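Local structure of geranylgeranyl pyrophosphate synthase (Corynebacterium glutamicum, 3LK5) at residues L75-H80 and S230-S235. The protein probably condenses allylic and homoallylic isoprenyl diphosphates into longer prenyl diphosphates in isoprenoid biosynthesis, using magnesium. Sequence-based numbering, arbitrary orientation.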
ATOM      1  N   LEU A  75      -5.803 -22.209 -15.777  1.00 23.34           N
ATOM      2  CA  LEU A  75      -5.850 -23.257 -16.793  1.00 24.56           C
ATOM      3  C   LEU A  75      -6.060 -24.645 -16.148  1.00 25.91           C
ATOM      4  O   LEU A  75      -6.794 -25.466 -16.683  1.00 27.55           O
ATOM      5  CB  LEU A  75      -4.577 -23.269 -17.636  1.00 25.93           C
ATOM      6  CG  LEU A  75      -4.338 -22.035 -18.520  1.00 29.59           C
ATOM      7  CD1 LEU A  75      -3.007 -22.202 -19.227  1.00 28.09           C
ATOM      8  CD2 LEU A  75      -5.489 -21.817 -19.520  1.00 27.79           C
ATOM      9  N   ALA A  76      -5.405 -24.893 -15.021  1.00 25.62           N
ATOM     10  CA  ALA A  76      -5.578 -26.157 -14.294  1.00 27.48           C
ATOM     11  C   ALA A  76      -7.047 -26.420 -13.899  1.00 30.15           C
ATOM     12  O   ALA A  76      -7.516 -27.570 -13.978  1.00 30.47           O
ATOM     13  CB  ALA A  76      -4.645 -26.224 -13.066  1.00 27.34           C
ATOM     14  N   ALA A  77      -7.767 -25.366 -13.509  1.00 30.97           N
ATOM     15  CA  ALA A  77      -9.161 -25.459 -13.061  1.00 34.27           C
ATOM     16  C   ALA A  77     -10.149 -25.369 -14.196  1.00 38.66           C
ATOM     17  O   ALA A  77     -11.287 -25.792 -14.084  1.00 38.58           O
ATOM     18  CB  ALA A  77      -9.465 -24.338 -12.080  1.00 34.00           C
ATOM     19  N   GLN A  78      -9.737 -24.732 -15.277  1.00 43.33           N
ATOM     20  CA  GLN A  78     -10.695 -24.379 -16.311  1.00 46.23           C
ATOM     21  C   GLN A  78     -10.868 -25.631 -17.141  1.00 50.58           C
ATOM     22  O   GLN A  78     -11.877 -25.788 -17.820  1.00 52.25           O
ATOM     23  CB  GLN A  78     -10.195 -23.196 -17.136  1.00 44.32           C
ATOM     24  CG  GLN A  78     -11.311 -22.431 -17.806  1.00 54.81           C
ATOM     25  CD  GLN A  78     -11.006 -22.089 -19.245  1.00 42.96           C
ATOM     26  OE1 GLN A  78     -11.731 -21.319 -19.868  1.00 55.13           O
ATOM     27  NE2 GLN A  78      -9.934 -22.666 -19.790  1.00 54.88           N
ATOM     28  N   GLY A  79      -9.889 -26.530 -17.047  1.00 53.00           N
ATOM     29  CA  GLY A  79      -9.920 -27.835 -17.736  1.00 55.76           C
ATOM     30  C   GLY A  79     -10.081 -27.722 -19.250  1.00 58.75           C
ATOM     31  O   GLY A  79      -9.694 -26.708 -19.866  1.00 57.71           O
ATOM     32  N   HIS A  80     -10.666 -28.764 -19.850  1.00 62.21           N
ATOM     33  CA  HIS A  80     -10.923 -28.802 -21.301  1.00 65.03           C
ATOM     34  C   HIS A  80     -12.133 -27.962 -21.724  1.00 65.82           C
ATOM     35  O   HIS A  80     -12.541 -28.005 -22.892  1.00 66.48           O
ATOM     36  CB  HIS A  80     -11.065 -30.255 -21.805  1.00 66.86           C
ATOM     37  CG  HIS A  80      -9.870 -31.116 -21.519  1.00 69.78           C
ATOM     38  ND1 HIS A  80      -9.980 -32.421 -21.079  1.00 68.60           N
ATOM     39  CD2 HIS A  80      -8.541 -30.854 -21.592  1.00 68.36           C
ATOM     40  CE1 HIS A  80      -8.770 -32.925 -20.898  1.00 69.40           C
ATOM     41  NE2 HIS A  80      -7.880 -31.996 -21.203  1.00 69.47           N
ATOM     42  N   SER A 230      -9.429 -19.976  -8.385  1.00 22.58           N
ATOM     43  CA  SER A 230     -10.690 -19.391  -7.898  1.00 23.03           C
ATOM     44  C   SER A 230     -11.404 -18.628  -9.005  1.00 22.37           C
ATOM     45  O   SER A 230     -12.624 -18.714  -9.133  1.00 22.88           O
ATOM     46  CB  SER A 230     -10.413 -18.443  -6.704  1.00 23.60           C
ATOM     47  OG  SER A 230     -10.027 -19.236  -5.585  1.00 24.58           O
ATOM     48  N   ILE A 231     -10.640 -17.923  -9.835  1.00 23.08           N
ATOM     49  CA  ILE A 231     -11.255 -17.167 -10.967  1.00 23.75           C
ATOM     50  C   ILE A 231     -12.007 -18.142 -11.890  1.00 23.51           C
ATOM     51  O   ILE A 231     -13.138 -17.849 -12.340  1.00 23.15           O
ATOM     52  CB  ILE A 231     -10.209 -16.347 -11.724  1.00 23.88           C
ATOM     53  CG1 ILE A 231      -9.706 -15.215 -10.822  1.00 25.26           C
ATOM     54  CG2 ILE A 231     -10.793 -15.742 -13.076  1.00 23.69           C
ATOM     55  CD1 ILE A 231      -8.429 -14.526 -11.332  1.00 25.86           C
ATOM     56  N   ALA A 232     -11.406 -19.320 -12.092  1.00 22.84           N
ATOM     57  CA  ALA A 232     -11.969 -20.369 -12.970  1.00 26.00           C
ATOM     58  C   ALA A 232     -13.040 -21.209 -12.289  1.00 27.30           C
ATOM     59  O   ALA A 232     -13.690 -22.017 -12.945  1.00 28.46           O
ATOM     60  CB  ALA A 232     -10.848 -21.283 -13.496  1.00 25.87           C
ATOM     61  N   GLY A 233     -13.263 -21.002 -10.996  1.00 26.11           N
ATOM     62  CA  GLY A 233     -14.335 -21.728 -10.300  1.00 25.66           C
ATOM     63  C   GLY A 233     -13.867 -23.123  -9.925  1.00 26.06           C
ATOM     64  O   GLY A 233     -14.686 -24.046  -9.795  1.00 26.17           O
ATOM     65  N   GLY A 234     -12.557 -23.274  -9.717  1.00 24.99           N
ATOM     66  CA  GLY A 234     -11.920 -24.572  -9.372  1.00 26.13           C
ATOM     67  C   GLY A 234     -12.469 -25.196  -8.084  1.00 26.24           C
ATOM     68  O   GLY A 234     -12.865 -24.487  -7.130  1.00 25.74           O
ATOM     69  N   SER A 235     -12.532 -26.528  -8.078  1.00 26.14           N
ATOM     70  CA  SER A 235     -13.080 -27.259  -6.945  1.00 27.04           C
ATOM     71  C   SER A 235     -12.158 -27.153  -5.727  1.00 27.89           C
ATOM     72  O   SER A 235     -10.983 -26.801  -5.857  1.00 26.81           O
ATOM     73  CB  SER A 235     -13.246 -28.745  -7.314  1.00 25.43           C
ATOM     74  OG  SER A 235     -11.958 -29.337  -7.417  1.00 25.73           O
TER
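A Schellman motif ending one helix of the all-helical trans-prenyltransferase fold is packed here against the last turn of another, with Ala77 of helix 65-78 lying against Ala232 and Gly234, on either side of Gly233 in the sequence, where helix 205-231 gives way to helix 236-263. The methyl of Ala77 points at this junction and is met by two carbons: Ala232 CB, methyl to methyl, at 3.6 Å, and the backbone Gly234 CA at 3.7 Å from Ala77 CB. The backbones are correspondingly near, with the CA atoms of Ala77 and Gly234 4.7 Å apart. Gly234, lacking a side chain, presents its backbone carbon directly to the methyl.

Ala232 also points across the contact, its CB 4.0 Å from Gln78 N and a little farther from Gln78 CB. Gln78 thus meets Ala232 through its backbone N and CB. Its CG is anti to the backbone N (chi1 -156°) and the chain bends at chi2, leading the amide away from Ala232; there OE1 is hydrogen-bonded to Ser83 N.

Each helix gives way at a glycine with positive phi: Gly79 at 57°, and Gly233 at 81°, the latter with two bonds back into the last helical turn. Arg175 donates to two carbonyls at this helix end, NE to Ser230 O, which also accepts from Gly233 N, and NH1 to Ile231 O. Around the contact, Phe74 touches both Ile231 and Ala232, and Leu238 packs on Ala77. The junction is apolar and small, burying 150 Å² in all, and lies away from the magnesium-binding aspartates. Beyond Gly234 the chain enters helix 236-263 through the N-cap Ser235, whose OG is hydrogen-bonded to Leu238 N.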